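PDB 6EU8: putative heme binding protein from Tannerella forsythia, which probably binds heme, as a member of the HmuY-like family of heme-binding proteins, with heme-binding properties that differ from those of its Porphyromonas gingivalis relative. Local coordinates for residues Asp166-Asp176 against Val187-Lys196. Sequence-based numbering, arbitrary orientation.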
loop_
_atom_site.group_PDB
_atom_site.type_symbol
_atom_site.label_atom_id
_atom_site.label_comp_id
_atom_site.label_asym_id
_atom_site.label_seq_id
_atom_site.Cartn_x
_atom_site.Cartn_y
_atom_site.Cartn_z
ATOM N N ASP A 166 8.490 -13.652 7.604
ATOM C CA ASP A 166 9.738 -14.197 8.186
ATOM C C ASP A 166 9.998 -13.902 9.688
ATOM O O ASP A 166 11.057 -14.264 10.218
ATOM C CB ASP A 166 10.950 -13.805 7.320
ATOM C CG ASP A 166 11.321 -12.341 7.430
ATOM O OD1 ASP A 166 10.431 -11.537 7.802
ATOM O OD2 ASP A 166 12.490 -12.006 7.116
ATOM N N GLY A 167 9.058 -13.278 10.389
ATOM C CA GLY A 167 9.272 -12.847 11.778
ATOM C C GLY A 167 9.879 -11.452 11.994
ATOM O O GLY A 167 9.915 -10.974 13.136
ATOM N N SER A 168 10.336 -10.798 10.924
ATOM C CA SER A 168 10.761 -9.408 11.018
ATOM C C SER A 168 9.544 -8.534 11.306
ATOM O O SER A 168 8.399 -9.004 11.339
ATOM C CB SER A 168 11.439 -8.957 9.730
ATOM O OG SER A 168 12.659 -9.649 9.497
ATOM N N TYR A 169 9.816 -7.273 11.603
ATOM C CA TYR A 169 8.749 -6.269 11.806
ATOM C C TYR A 169 9.271 -4.858 11.598
ATOM O O TYR A 169 10.465 -4.610 11.649
ATOM C CB TYR A 169 8.092 -6.422 13.177
ATOM C CG TYR A 169 9.019 -6.207 14.352
ATOM C CD1 TYR A 169 9.740 -7.279 14.905
ATOM C CD2 TYR A 169 9.133 -4.954 14.961
ATOM C CE1 TYR A 169 10.568 -7.085 16.005
ATOM C CE2 TYR A 169 9.981 -4.755 16.050
ATOM C CZ TYR A 169 10.685 -5.822 16.567
ATOM O OH TYR A 169 11.520 -5.636 17.660
ATOM N N ALA A 170 8.352 -3.940 11.274
ATOM C CA ALA A 170 8.696 -2.516 11.149
ATOM C C ALA A 170 7.696 -1.628 11.862
ATOM O O ALA A 170 6.495 -1.934 11.948
ATOM C CB ALA A 170 8.776 -2.113 9.700
ATOM N N LYS A 171 8.246 -0.529 12.388
ATOM C CA LYS A 171 7.483 0.663 12.776
ATOM C C LYS A 171 7.491 1.599 11.593
ATOM O O LYS A 171 8.553 1.905 11.033
ATOM C CB LYS A 171 8.159 1.353 13.964
ATOM C CG LYS A 171 8.389 0.457 15.178
ATOM C CD LYS A 171 9.205 1.220 16.211
ATOM C CE LYS A 171 10.033 0.315 17.101
ATOM N NZ LYS A 171 10.860 1.192 17.993
ATOM N N ILE A 172 6.303 2.090 11.201
ATOM C CA ILE A 172 6.161 2.950 10.021
ATOM C C ILE A 172 5.341 4.214 10.359
ATOM O O ILE A 172 4.287 4.101 10.978
ATOM C CB ILE A 172 5.456 2.182 8.861
ATOM C CG1 ILE A 172 6.202 0.871 8.494
ATOM C CG2 ILE A 172 5.323 3.090 7.651
ATOM C CD1 ILE A 172 5.527 0.007 7.427
ATOM N N LYS A 173 5.874 5.380 9.995
ATOM C CA LYS A 173 5.142 6.652 10.106
ATOM C C LYS A 173 5.113 7.292 8.731
ATOM O O LYS A 173 6.148 7.650 8.161
ATOM C CB LYS A 173 5.820 7.596 11.117
ATOM C CG LYS A 173 5.024 8.889 11.337
ATOM C CD LYS A 173 5.027 9.353 12.785
ATOM C CE LYS A 173 4.565 10.809 12.909
ATOM N NZ LYS A 173 3.727 11.049 14.123
ATOM N N PHE A 174 3.901 7.457 8.171
ATOM C CA PHE A 174 3.729 8.098 6.868
ATOM C C PHE A 174 3.835 9.602 7.047
ATOM O O PHE A 174 3.352 10.130 8.043
ATOM C CB PHE A 174 2.397 7.720 6.203
ATOM C CG PHE A 174 2.309 6.260 5.817
ATOM C CD1 PHE A 174 1.862 5.320 6.734
ATOM C CD2 PHE A 174 2.687 5.828 4.541
ATOM C CE1 PHE A 174 1.800 3.968 6.413
ATOM C CE2 PHE A 174 2.629 4.477 4.222
ATOM C CZ PHE A 174 2.168 3.556 5.155
ATOM N N THR A 175 4.544 10.254 6.137
ATOM C CA THR A 175 4.810 11.688 6.244
ATOM C C THR A 175 4.186 12.538 5.149
ATOM O O THR A 175 3.892 13.716 5.393
ATOM C CB THR A 175 6.326 11.986 6.297
ATOM O OG1 THR A 175 6.979 11.576 5.089
ATOM C CG2 THR A 175 6.961 11.313 7.506
ATOM N N ASP A 176 4.000 11.981 3.949
ATOM C CA ASP A 176 3.450 12.732 2.815
ATOM C C ASP A 176 2.651 11.837 1.870
ATOM O O ASP A 176 2.998 10.657 1.659
ATOM C CB ASP A 176 4.568 13.435 2.000
ATOM C CG ASP A 176 5.504 14.315 2.865
ATOM O OD1 ASP A 176 6.514 13.788 3.418
ATOM O OD2 ASP A 176 5.259 15.559 2.946
ATOM N N VAL A 187 3.941 8.811 -2.243
ATOM C CA VAL A 187 3.778 8.383 -0.864
ATOM C C VAL A 187 5.129 8.310 -0.175
ATOM O O VAL A 187 5.990 7.537 -0.619
ATOM C CB VAL A 187 3.062 7.010 -0.820
ATOM C CG1 VAL A 187 2.933 6.497 0.606
ATOM C CG2 VAL A 187 1.697 7.099 -1.495
ATOM N N SER A 188 5.316 9.106 0.884
ATOM C CA SER A 188 6.587 9.120 1.682
ATOM C C SER A 188 6.363 8.618 3.100
ATOM O O SER A 188 5.323 8.903 3.698
ATOM C CB SER A 188 7.209 10.529 1.710
ATOM O OG SER A 188 7.572 10.973 0.426
ATOM N N PHE A 189 7.331 7.841 3.641
ATOM C CA PHE A 189 7.266 7.375 5.012
ATOM C C PHE A 189 8.662 7.188 5.583
ATOM O O PHE A 189 9.610 6.940 4.831
ATOM C CB PHE A 189 6.482 6.035 5.111
ATOM C CG PHE A 189 6.918 4.989 4.112
ATOM C CD1 PHE A 189 6.417 4.973 2.828
ATOM C CD2 PHE A 189 7.860 4.013 4.465
ATOM C CE1 PHE A 189 6.848 4.019 1.893
ATOM C CE2 PHE A 189 8.279 3.052 3.549
ATOM C CZ PHE A 189 7.772 3.047 2.267
ATOM N N ASN A 190 8.747 7.322 6.899
ATOM C CA ASN A 190 9.937 6.953 7.667
ATOM C C ASN A 190 9.659 5.591 8.282
ATOM O O ASN A 190 8.514 5.270 8.600
ATOM C CB ASN A 190 10.187 7.999 8.767
ATOM C CG ASN A 190 10.469 9.388 8.210
ATOM O OD1 ASN A 190 10.909 9.545 7.077
ATOM N ND2 ASN A 190 10.215 10.406 9.038
ATOM N N TYR A 191 10.690 4.748 8.446
ATOM C CA TYR A 191 10.502 3.477 9.130
ATOM C C TYR A 191 11.719 2.999 9.951
ATOM O O TYR A 191 12.829 3.448 9.704
ATOM C CB TYR A 191 10.067 2.362 8.141
ATOM C CG TYR A 191 11.082 1.986 7.116
ATOM C CD1 TYR A 191 11.187 2.659 5.909
ATOM C CD2 TYR A 191 11.971 0.923 7.351
ATOM C CE1 TYR A 191 12.121 2.278 4.945
ATOM C CE2 TYR A 191 12.896 0.562 6.416
ATOM C CZ TYR A 191 12.967 1.214 5.222
ATOM O OH TYR A 191 13.894 0.832 4.292
ATOM N N GLU A 192 11.460 2.094 10.875
ATOM C CA GLU A 192 12.509 1.370 11.632
ATOM C C GLU A 192 12.188 -0.140 11.523
ATOM O O GLU A 192 11.214 -0.613 12.105
ATOM C CB GLU A 192 12.576 1.862 13.095
ATOM C CG GLU A 192 12.841 3.361 13.208
ATOM C CD GLU A 192 13.218 3.842 14.612
ATOM O OE1 GLU A 192 13.037 3.098 15.589
ATOM O OE2 GLU A 192 13.689 5.007 14.721
ATOM N N PHE A 193 13.010 -0.865 10.765
ATOM C CA PHE A 193 12.807 -2.305 10.454
ATOM C C PHE A 193 13.766 -3.158 11.293
ATOM O O PHE A 193 14.953 -2.881 11.263
ATOM C CB PHE A 193 13.092 -2.538 8.965
ATOM C CG PHE A 193 12.993 -3.976 8.517
ATOM C CD1 PHE A 193 11.787 -4.526 8.096
ATOM C CD2 PHE A 193 14.127 -4.772 8.473
ATOM C CE1 PHE A 193 11.696 -5.843 7.673
ATOM C CE2 PHE A 193 14.047 -6.083 8.046
ATOM C CZ PHE A 193 12.834 -6.631 7.654
ATOM N N GLN A 194 13.225 -4.159 11.988
ATOM C CA GLN A 194 14.031 -5.145 12.748
ATOM C C GLN A 194 14.188 -6.466 11.939
ATOM O O GLN A 194 13.232 -7.245 11.918
ATOM C CB GLN A 194 13.364 -5.419 14.094
ATOM C CG GLN A 194 14.116 -6.442 14.964
ATOM C CD GLN A 194 15.571 -6.062 15.198
ATOM O OE1 GLN A 194 15.856 -5.084 15.885
ATOM N NE2 GLN A 194 16.498 -6.812 14.591
ATOM N N PRO A 195 15.387 -6.720 11.324
ATOM C CA PRO A 195 15.596 -7.999 10.620
ATOM C C PRO A 195 15.697 -9.203 11.560
ATOM O O PRO A 195 16.035 -9.054 12.743
ATOM C CB PRO A 195 16.913 -7.804 9.857
ATOM C CG PRO A 195 17.295 -6.371 10.025
ATOM C CD PRO A 195 16.596 -5.870 11.237
ATOM N N LYS A 196 15.372 -10.376 11.023
ATOM C CA LYS A 196 15.597 -11.653 11.710
ATOM C C LYS A 196 16.730 -12.391 11.006
ATOM O O LYS A 196 17.218 -11.999 9.943
ATOM C CB LYS A 196 14.327 -12.520 11.698
ATOM C CG LYS A 196 13.318 -12.188 12.786
ATOM C CD LYS A 196 13.909 -12.428 14.169
ATOM C CE LYS A 196 12.847 -12.730 15.205
ATOM N NZ LYS A 196 11.909 -11.586 15.349
ATOM O OXT LYS A 196 17.198 -13.413 11.506
HETATM O O HOH W 1 14.632 -10.256 8.128
HETATM O O HOH W 2 13.162 0.738 16.522
HETATM O O HOH W 3 9.513 10.597 4.996
HETATM O O HOH W 4 9.098 13.691 1.899
#
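Tyr169 to Asp176 and Val187 to Gln194 are the paired arms of an antiparallel beta hairpin in the HmuY-like fold, a worked example of how a sheet sorts its two faces. Backbone bonds run from Tyr169-Gln194 through Lys171-Glu192 to Lys173-Asn190; Gln194 N to Tyr169 O spans 2.8 Å, though Tyr169 N to Gln194 O is weak. A classic beta bulge then interrupts the ladder: Thr175 N reaches Ser188 O at 2.9 Å, Asp176 N adds a weak bond to that same oxygen, and Ser188 N returns one to Asp176 O. Strand 11-18 continues the sheet beyond 187-194, and strand 160-163 does so beyond 169-176.

The apolar face carries Ala170, Ile172, Phe174, Phe189, Tyr191 and Phe193. Phe174 CD2 packs 3.8 Å from Phe189 CB, the two ring planes inclined at 58°, while Val187 CG1 meets the Phe174 ring at its edge.

Polar groups mark the other face. With Tyr169 CG between backbone N and carbonyl carbon (chi1 62°), the ring runs alongside Gln194, whose CB sits over one ring face in a CH-pi contact, 3.8 Å from the centroid and 17° off the normal. Lys171 NZ and Glu192 OE1 form a long salt bridge of 3.8 Å bridged by a water; the ammonium also bonds Val96 O.

Past the end of the strands, Lys196 NZ bonds Gly167 O at 3.0 Å, from above the carbonyl plane.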